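Putative histidinol-phosphate aminotransferase (Burkholderia pseudomallei, PDB 3P1T) probably catalyses the pyridoxal-phosphate-dependent transamination of L-histidinol phosphate with 2-oxoglutarate, a step of histidine biosynthesis. Local coordinates at residues L255-R260 with G318-N323; N26-E31 with E248-K253. One frame throughout, in Å; residues are numbered along the deposited sequence.

Contact 1 of 2, residues L255-R260 with G318-N323; sequences LAQRRR and GREEDN. With SO4 (sulfate ion), chain E.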
ATOM      1  N   LEU A 255      16.530  12.695 -22.788  1.00 50.19           N
ATOM      2  CA  LEU A 255      16.616  12.343 -24.218  1.00 49.28           C
ATOM      3  C   LEU A 255      17.966  12.779 -24.832  1.00 52.80           C
ATOM      4  O   LEU A 255      18.531  12.066 -25.679  1.00 52.69           O
ATOM      5  CB  LEU A 255      15.464  12.962 -25.057  1.00 49.48           C
ATOM      6  CG  LEU A 255      13.981  12.684 -24.702  1.00 52.60           C
ATOM      7  CD1 LEU A 255      13.064  13.129 -25.830  1.00 52.52           C
ATOM      8  CD2 LEU A 255      13.712  11.240 -24.416  1.00 52.44           C
ATOM      9  N   ALA A 256      18.462  13.956 -24.416  1.00 48.55           N
ATOM     10  CA  ALA A 256      19.719  14.550 -24.894  1.00 48.99           C
ATOM     11  C   ALA A 256      20.936  13.820 -24.312  1.00 53.21           C
ATOM     12  O   ALA A 256      21.895  13.571 -25.048  1.00 53.85           O
ATOM     13  CB  ALA A 256      19.777  16.028 -24.531  1.00 49.95           C
ATOM     14  N   GLN A 257      20.897  13.476 -23.002  1.00 48.79           N
ATOM     15  CA  GLN A 257      21.977  12.755 -22.328  1.00 47.95           C
ATOM     16  C   GLN A 257      22.019  11.286 -22.801  1.00 51.06           C
ATOM     17  O   GLN A 257      23.123  10.745 -22.946  1.00 52.70           O
ATOM     18  CB  GLN A 257      21.847  12.840 -20.808  1.00 48.04           C
ATOM     19  CG  GLN A 257      22.223  14.190 -20.218  1.00 51.85           C
ATOM     20  CD  GLN A 257      23.690  14.515 -20.385  1.00 65.17           C
ATOM     21  OE1 GLN A 257      24.578  13.793 -19.910  1.00 57.36           O
ATOM     22  NE2 GLN A 257      23.970  15.620 -21.063  1.00 51.86           N
ATOM     23  N   ARG A 258      20.849  10.676 -23.119  1.00 44.19           N
ATOM     24  CA  ARG A 258      20.766   9.313 -23.682  1.00 43.21           C
ATOM     25  C   ARG A 258      21.477   9.277 -25.057  1.00 49.84           C
ATOM     26  O   ARG A 258      22.239   8.351 -25.349  1.00 50.15           O
ATOM     27  CB  ARG A 258      19.304   8.856 -23.801  1.00 40.30           C
ATOM     28  CG  ARG A 258      19.114   7.390 -24.198  1.00 45.61           C
ATOM     29  CD  ARG A 258      17.637   7.019 -24.297  1.00 42.22           C
ATOM     30  NE  ARG A 258      16.933   7.739 -25.366  1.00 44.92           N
ATOM     31  CZ  ARG A 258      15.609   7.868 -25.454  1.00 56.93           C
ATOM     32  NH1 ARG A 258      14.821   7.356 -24.523  1.00 52.44           N
ATOM     33  NH2 ARG A 258      15.069   8.543 -26.457  1.00 41.57           N
ATOM     34  N   ARG A 259      21.273  10.326 -25.864  1.00 47.10           N
ATOM     35  CA  ARG A 259      21.898  10.455 -27.166  1.00 47.62           C
ATOM     36  C   ARG A 259      23.427  10.602 -26.980  1.00 53.54           C
ATOM     37  O   ARG A 259      24.181   9.874 -27.641  1.00 54.23           O
ATOM     38  CB  ARG A 259      21.274  11.638 -27.932  1.00 46.89           C
ATOM     39  CG  ARG A 259      21.925  12.011 -29.282  1.00 60.71           C
ATOM     40  CD  ARG A 259      22.083  10.864 -30.270  1.00 75.73           C
ATOM     41  NE  ARG A 259      20.811  10.279 -30.673  1.00 89.72           N
ATOM     42  CZ  ARG A 259      20.683   9.043 -31.126  1.00113.26           C
ATOM     43  NH1 ARG A 259      21.741   8.241 -31.199  1.00104.85           N
ATOM     44  NH2 ARG A 259      19.489   8.579 -31.475  1.00107.55           N
ATOM     45  N   ARG A 260      23.867  11.476 -26.040  1.00 49.63           N
ATOM     46  CA  ARG A 260      25.282  11.697 -25.721  1.00 49.50           C
ATOM     47  C   ARG A 260      25.953  10.385 -25.285  1.00 53.38           C
ATOM     48  O   ARG A 260      26.957  10.004 -25.876  1.00 54.46           O
ATOM     49  CB  ARG A 260      25.473  12.778 -24.623  1.00 47.78           C
ATOM     50  CG  ARG A 260      26.915  12.821 -24.074  1.00 53.15           C
ATOM     51  CD  ARG A 260      27.264  14.054 -23.286  1.00 66.46           C
ATOM     52  NE  ARG A 260      27.042  13.897 -21.855  1.00 71.05           N
ATOM     53  CZ  ARG A 260      28.015  13.805 -20.954  1.00 78.01           C
ATOM     54  NH1 ARG A 260      29.290  13.856 -21.331  1.00 55.23           N
ATOM     55  NH2 ARG A 260      27.722  13.693 -19.665  1.00 60.90           N
ATOM     56  N   GLY A 318      21.555   9.572 -15.911  1.00 46.00           N
ATOM     57  CA  GLY A 318      21.418  10.478 -14.770  1.00 46.90           C
ATOM     58  C   GLY A 318      21.642  11.924 -15.154  1.00 53.93           C
ATOM     59  O   GLY A 318      21.417  12.298 -16.309  1.00 54.46           O
ATOM     60  N   ARG A 319      22.102  12.751 -14.203  1.00 51.80           N
ATOM     61  CA  ARG A 319      22.450  14.135 -14.540  1.00 53.23           C
ATOM     62  C   ARG A 319      23.767  14.162 -15.368  1.00 55.53           C
ATOM     63  O   ARG A 319      24.492  13.168 -15.430  1.00 53.77           O
ATOM     64  CB  ARG A 319      22.572  14.997 -13.277  1.00 58.58           C
ATOM     65  CG  ARG A 319      21.251  15.528 -12.740  1.00 76.49           C
ATOM     66  CD  ARG A 319      21.395  16.067 -11.326  1.00 98.67           C
ATOM     67  NE  ARG A 319      21.542  14.974 -10.355  1.00118.05           N
ATOM     68  CZ  ARG A 319      22.687  14.609  -9.783  1.00138.00           C
ATOM     69  NH1 ARG A 319      23.805  15.278 -10.033  1.00125.99           N
ATOM     70  NH2 ARG A 319      22.715  13.593  -8.929  1.00127.75           N
ATOM     71  N   GLU A 320      24.058  15.293 -16.006  1.00 53.46           N
ATOM     72  CA  GLU A 320      25.225  15.485 -16.861  1.00 53.69           C
ATOM     73  C   GLU A 320      26.540  15.063 -16.151  1.00 57.57           C
ATOM     74  O   GLU A 320      27.317  14.317 -16.736  1.00 57.66           O
ATOM     75  CB  GLU A 320      25.308  16.947 -17.307  1.00 56.32           C
ATOM     76  CG  GLU A 320      26.384  17.183 -18.358  1.00 74.20           C
ATOM     77  CD  GLU A 320      26.769  18.619 -18.653  1.00102.71           C
ATOM     78  OE1 GLU A 320      25.898  19.513 -18.539  1.00103.02           O
ATOM     79  OE2 GLU A 320      27.937  18.840 -19.049  1.00 97.70           O
ATOM     80  N   GLU A 321      26.764  15.501 -14.904  1.00 54.25           N
ATOM     81  CA  GLU A 321      27.977  15.201 -14.126  1.00 54.73           C
ATOM     82  C   GLU A 321      28.100  13.686 -13.828  1.00 54.97           C
ATOM     83  O   GLU A 321      29.226  13.178 -13.826  1.00 54.12           O
ATOM     84  CB  GLU A 321      28.053  16.021 -12.810  1.00 57.25           C
ATOM     85  CG  GLU A 321      26.843  15.957 -11.871  1.00 75.33           C
ATOM     86  CD  GLU A 321      25.741  17.009 -11.989  1.00101.91           C
ATOM     87  OE1 GLU A 321      25.214  17.228 -13.106  1.00 65.44           O
ATOM     88  OE2 GLU A 321      25.334  17.540 -10.930  1.00109.40           O
ATOM     89  N   ASP A 322      26.960  12.973 -13.632  1.00 49.42           N
ATOM     90  CA  ASP A 322      26.899  11.515 -13.398  1.00 48.05           C
ATOM     91  C   ASP A 322      27.321  10.729 -14.649  1.00 50.42           C
ATOM     92  O   ASP A 322      28.167   9.830 -14.580  1.00 48.48           O
ATOM     93  CB  ASP A 322      25.485  11.090 -12.983  1.00 48.68           C
ATOM     94  CG  ASP A 322      25.001  11.685 -11.680  1.00 63.10           C
ATOM     95  OD1 ASP A 322      25.868  12.073 -10.843  1.00 65.69           O
ATOM     96  OD2 ASP A 322      23.746  11.739 -11.474  1.00 66.22           O
ATOM     97  N   ASN A 323      26.738  11.107 -15.796  1.00 47.38           N
ATOM     98  CA  ASN A 323      27.014  10.542 -17.108  1.00 47.44           C
ATOM     99  C   ASN A 323      28.469  10.811 -17.499  1.00 54.15           C
ATOM    100  O   ASN A 323      29.085   9.944 -18.125  1.00 54.32           O
ATOM    101  CB  ASN A 323      26.044  11.107 -18.136  1.00 46.85           C
ATOM    102  CG  ASN A 323      24.588  10.851 -17.809  1.00 61.23           C
ATOM    103  OD1 ASN A 323      24.236   9.962 -17.030  1.00 54.62           O
ATOM    104  ND2 ASN A 323      23.710  11.637 -18.394  1.00 53.37           N
TER
HETATM  105  S   SO4 E 338      19.862   4.853 -31.923  1.00100.95           S
HETATM  106  O1  SO4 E 338      19.650   3.594 -32.637  1.00105.70           O
HETATM  107  O2  SO4 E 338      18.731   5.768 -32.237  1.00105.63           O
HETATM  108  O3  SO4 E 338      21.120   5.439 -32.382  1.00107.41           O
HETATM  109  O4  SO4 E 338      19.966   4.612 -30.459  1.00105.98           O
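Q257 and N323 join their side-chain amides where two helices of this PLP-dependent aminotransferase, 244-267 and the last one, 320-333, pack together. N323 ND2 donates to Q257 OE1 at 2.8 Å in an almost straight bond (171° at the hydrogen) that lands on a lone pair, and the two amide planes lie only 9° apart. Q257 CG stands beside its own backbone N (chi1 -74°), and the bend at chi2 turns CD to where the amide can meet N323; Q257 CB packs 3.3 Å from N323 ND2. R260, one turn on, grips the same oxygen side-on: NH2 bonds Q257 OE1 at 3.2 Å and NE at 3.1 Å, both within the guanidinium plane. One carbonyl oxygen thus accepts from three N-H groups, which fixes which way the amide is turned. R260 NH2 also forms a salt bridge with D324 and lies against N323 CB. On the far side of the N323 amide, OD1 takes the G318 backbone N, tying the helix start to the turn before it. R259 holds a sulfate, probably from the crystallisation liquor, through NH1 to O3 and NH2 to O2. The CH2 of E320 CG packs against the Q257 amide, 3.9 Å from NE2.

Contact 2 of 2, residues N26-E31 with E248-K253; sequences NPEAVE and EAHIAK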
ATOM      1  N   ASN A  26      14.676   9.053 -11.118  1.00 44.20           N
ATOM      2  CA  ASN A  26      14.747  10.449 -11.579  1.00 44.04           C
ATOM      3  C   ASN A  26      15.901  11.087 -10.792  1.00 46.94           C
ATOM      4  O   ASN A  26      15.854  11.032  -9.560  1.00 45.48           O
ATOM      5  CB  ASN A  26      13.402  11.169 -11.403  1.00 39.41           C
ATOM      6  CG  ASN A  26      13.385  12.599 -11.864  1.00 53.88           C
ATOM      7  OD1 ASN A  26      14.301  13.382 -11.611  1.00 51.56           O
ATOM      8  ND2 ASN A  26      12.297  13.001 -12.483  1.00 45.94           N
ATOM      9  N   PRO A  27      16.985  11.587 -11.449  1.00 44.13           N
ATOM     10  CA  PRO A  27      18.158  12.051 -10.685  1.00 44.26           C
ATOM     11  C   PRO A  27      18.055  13.480 -10.163  1.00 50.93           C
ATOM     12  O   PRO A  27      18.925  13.905  -9.387  1.00 52.07           O
ATOM     13  CB  PRO A  27      19.280  11.964 -11.716  1.00 46.43           C
ATOM     14  CG  PRO A  27      18.617  12.257 -13.004  1.00 50.74           C
ATOM     15  CD  PRO A  27      17.241  11.659 -12.905  1.00 45.96           C
ATOM     16  N   GLU A  28      17.010  14.221 -10.584  1.00 47.82           N
ATOM     17  CA  GLU A  28      16.798  15.621 -10.197  1.00 48.01           C
ATOM     18  C   GLU A  28      16.390  15.749  -8.751  1.00 50.01           C
ATOM     19  O   GLU A  28      15.856  14.801  -8.159  1.00 48.82           O
ATOM     20  CB  GLU A  28      15.722  16.303 -11.077  1.00 49.53           C
ATOM     21  CG  GLU A  28      15.885  16.124 -12.584  1.00 63.01           C
ATOM     22  CD  GLU A  28      17.222  16.460 -13.229  1.00 83.13           C
ATOM     23  OE1 GLU A  28      17.932  17.367 -12.736  1.00 57.86           O
ATOM     24  OE2 GLU A  28      17.540  15.824 -14.259  1.00 81.94           O
ATOM     25  N   ALA A  29      16.610  16.939  -8.190  1.00 46.01           N
ATOM     26  CA  ALA A  29      16.182  17.258  -6.833  1.00 45.81           C
ATOM     27  C   ALA A  29      14.653  17.361  -6.794  1.00 49.14           C
ATOM     28  O   ALA A  29      14.045  17.758  -7.798  1.00 49.29           O
ATOM     29  CB  ALA A  29      16.830  18.554  -6.378  1.00 47.56           C
ATOM     30  N   VAL A  30      14.033  16.951  -5.676  1.00 43.86           N
ATOM     31  CA  VAL A  30      12.580  16.979  -5.518  1.00 42.05           C
ATOM     32  C   VAL A  30      12.149  18.450  -5.472  1.00 49.80           C
ATOM     33  O   VAL A  30      12.706  19.219  -4.683  1.00 51.41           O
ATOM     34  CB  VAL A  30      12.134  16.174  -4.270  1.00 43.32           C
ATOM     35  CG1 VAL A  30      10.609  16.189  -4.113  1.00 42.22           C
ATOM     36  CG2 VAL A  30      12.647  14.734  -4.342  1.00 41.72           C
ATOM     37  N   GLU A  31      11.210  18.849  -6.355  1.00 46.88           N
ATOM     38  CA  GLU A  31      10.711  20.227  -6.454  1.00 47.19           C
ATOM     39  C   GLU A  31      10.237  20.754  -5.096  1.00 50.52           C
ATOM     40  O   GLU A  31       9.594  20.006  -4.350  1.00 49.61           O
ATOM     41  CB  GLU A  31       9.570  20.339  -7.479  1.00 48.43           C
ATOM     42  CG  GLU A  31      10.044  20.420  -8.915  1.00 59.12           C
ATOM     43  CD  GLU A  31      10.849  21.653  -9.278  1.00 85.51           C
ATOM     44  OE1 GLU A  31      10.272  22.767  -9.288  1.00 73.93           O
ATOM     45  OE2 GLU A  31      12.049  21.495  -9.603  1.00 86.17           O
ATOM     46  N   GLU A 248       8.883  18.019 -17.855  1.00 46.05           N
ATOM     47  CA  GLU A 248       9.266  18.198 -19.269  1.00 46.04           C
ATOM     48  C   GLU A 248      10.756  18.522 -19.425  1.00 48.52           C
ATOM     49  O   GLU A 248      11.369  18.083 -20.403  1.00 47.14           O
ATOM     50  CB  GLU A 248       8.440  19.290 -19.959  1.00 48.28           C
ATOM     51  CG  GLU A 248       7.009  18.876 -20.286  1.00 54.06           C
ATOM     52  CD  GLU A 248       6.789  17.733 -21.264  1.00 66.86           C
ATOM     53  OE1 GLU A 248       7.728  17.366 -22.008  1.00 70.51           O
ATOM     54  OE2 GLU A 248       5.643  17.237 -21.319  1.00 58.44           O
ATOM     55  N   ALA A 249      11.329  19.264 -18.455  1.00 45.46           N
ATOM     56  CA  ALA A 249      12.753  19.614 -18.443  1.00 46.05           C
ATOM     57  C   ALA A 249      13.609  18.353 -18.187  1.00 49.31           C
ATOM     58  O   ALA A 249      14.660  18.182 -18.810  1.00 49.09           O
ATOM     59  CB  ALA A 249      13.025  20.681 -17.390  1.00 47.12           C
ATOM     60  N   HIS A 250      13.119  17.450 -17.314  1.00 43.66           N
ATOM     61  CA  HIS A 250      13.779  16.186 -16.995  1.00 41.35           C
ATOM     62  C   HIS A 250      13.742  15.259 -18.212  1.00 46.97           C
ATOM     63  O   HIS A 250      14.744  14.614 -18.510  1.00 46.84           O
ATOM     64  CB  HIS A 250      13.125  15.523 -15.758  1.00 39.35           C
ATOM     65  CG  HIS A 250      13.336  14.052 -15.682  1.00 41.02           C
ATOM     66  ND1 HIS A 250      14.557  13.515 -15.339  1.00 42.62           N
ATOM     67  CD2 HIS A 250      12.473  13.041 -15.930  1.00 41.64           C
ATOM     68  CE1 HIS A 250      14.404  12.200 -15.381  1.00 40.51           C
ATOM     69  NE2 HIS A 250      13.171  11.867 -15.736  1.00 40.44           N
ATOM     70  N   ILE A 251      12.594  15.193 -18.909  1.00 44.00           N
ATOM     71  CA  ILE A 251      12.415  14.345 -20.090  1.00 43.11           C
ATOM     72  C   ILE A 251      13.375  14.818 -21.192  1.00 50.68           C
ATOM     73  O   ILE A 251      14.123  13.994 -21.726  1.00 51.46           O
ATOM     74  CB  ILE A 251      10.923  14.363 -20.544  1.00 45.04           C
ATOM     75  CG1 ILE A 251      10.058  13.530 -19.545  1.00 43.83           C
ATOM     76  CG2 ILE A 251      10.758  13.853 -21.987  1.00 42.78           C
ATOM     77  CD1 ILE A 251       8.532  13.667 -19.690  1.00 46.06           C
ATOM     78  N   ALA A 252      13.392  16.143 -21.475  1.00 47.61           N
ATOM     79  CA  ALA A 252      14.229  16.759 -22.503  1.00 48.43           C
ATOM     80  C   ALA A 252      15.716  16.475 -22.263  1.00 54.77           C
ATOM     81  O   ALA A 252      16.408  16.037 -23.192  1.00 56.04           O
ATOM     82  CB  ALA A 252      13.982  18.258 -22.548  1.00 49.92           C
ATOM     83  N   LYS A 253      16.186  16.683 -21.014  1.00 51.50           N
ATOM     84  CA  LYS A 253      17.572  16.458 -20.583  1.00 51.47           C
ATOM     85  C   LYS A 253      17.920  14.970 -20.689  1.00 54.62           C
ATOM     86  O   LYS A 253      19.008  14.646 -21.165  1.00 55.65           O
ATOM     87  CB  LYS A 253      17.760  16.975 -19.143  1.00 53.81           C
ATOM     88  CG  LYS A 253      19.159  16.866 -18.537  1.00 56.59           C
ATOM     89  CD  LYS A 253      19.138  17.483 -17.135  1.00 65.58           C
ATOM     90  CE  LYS A 253      20.425  17.314 -16.374  1.00 78.94           C
ATOM     91  NZ  LYS A 253      20.371  17.990 -15.047  1.00 86.83           N
TER
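N26 and H250 each carry CG anti to the backbone N (chi1 -179° and 157°), and their flat ends meet tip to tip in an amide-on-imidazole stack. The stack joins an Asx turn in the loop before helix 32-41 to helix 244-267 of the aminotransferase fold. The planes are 18° apart, and N26 ND2 sits over the centre of the ring, 3.4 Å above its plane. The turn holds the amide in this pose: N26 OD1 accepts the backbone N of E28 at 3.0 Å, while ND2, which also makes a weak hydrogen bond to S199 O, lies over the imidazole. H250 is buried, and its NE2 is hydrogen-bonded to the hydroxyl of Y176, whose ring stands steeply against the imidazole. P27 CD packs obliquely on H250 CE1 at 3.8 Å. E28, bent at chi2, brings OE2 to the edge of the ring, near its plane and 3.9 Å from H250 ND1. The backbone O of N26 accepts from N46 ND2 of the second subunit. K253, fully extended from CG to NZ, closes the contact with a salt bridge whose hydrogen bond is weak, its NZ 3.4 Å from E28 OE1.

Contacts 1 and 2 have centres about 11 Å apart and draw on successive turns of one helix, 244-267: residues 248-253 face the N-terminal loop, residues 255-260 the start of helix 320-333. Contact 2 spans some 217 residues and closes before contact 1 opens, so they lie in series along the chain. R319 bridges them, its NE probably hydrogen-bonded to P27 O at 3.0 Å and its CG against K253 NZ; G318 also packs on P27. Helix 244-267 thereby meets an N-terminal loop and the start of the C-terminal helix, and R319, at the N-cap of helix 320-333, touches a loop that also contacts the second subunit.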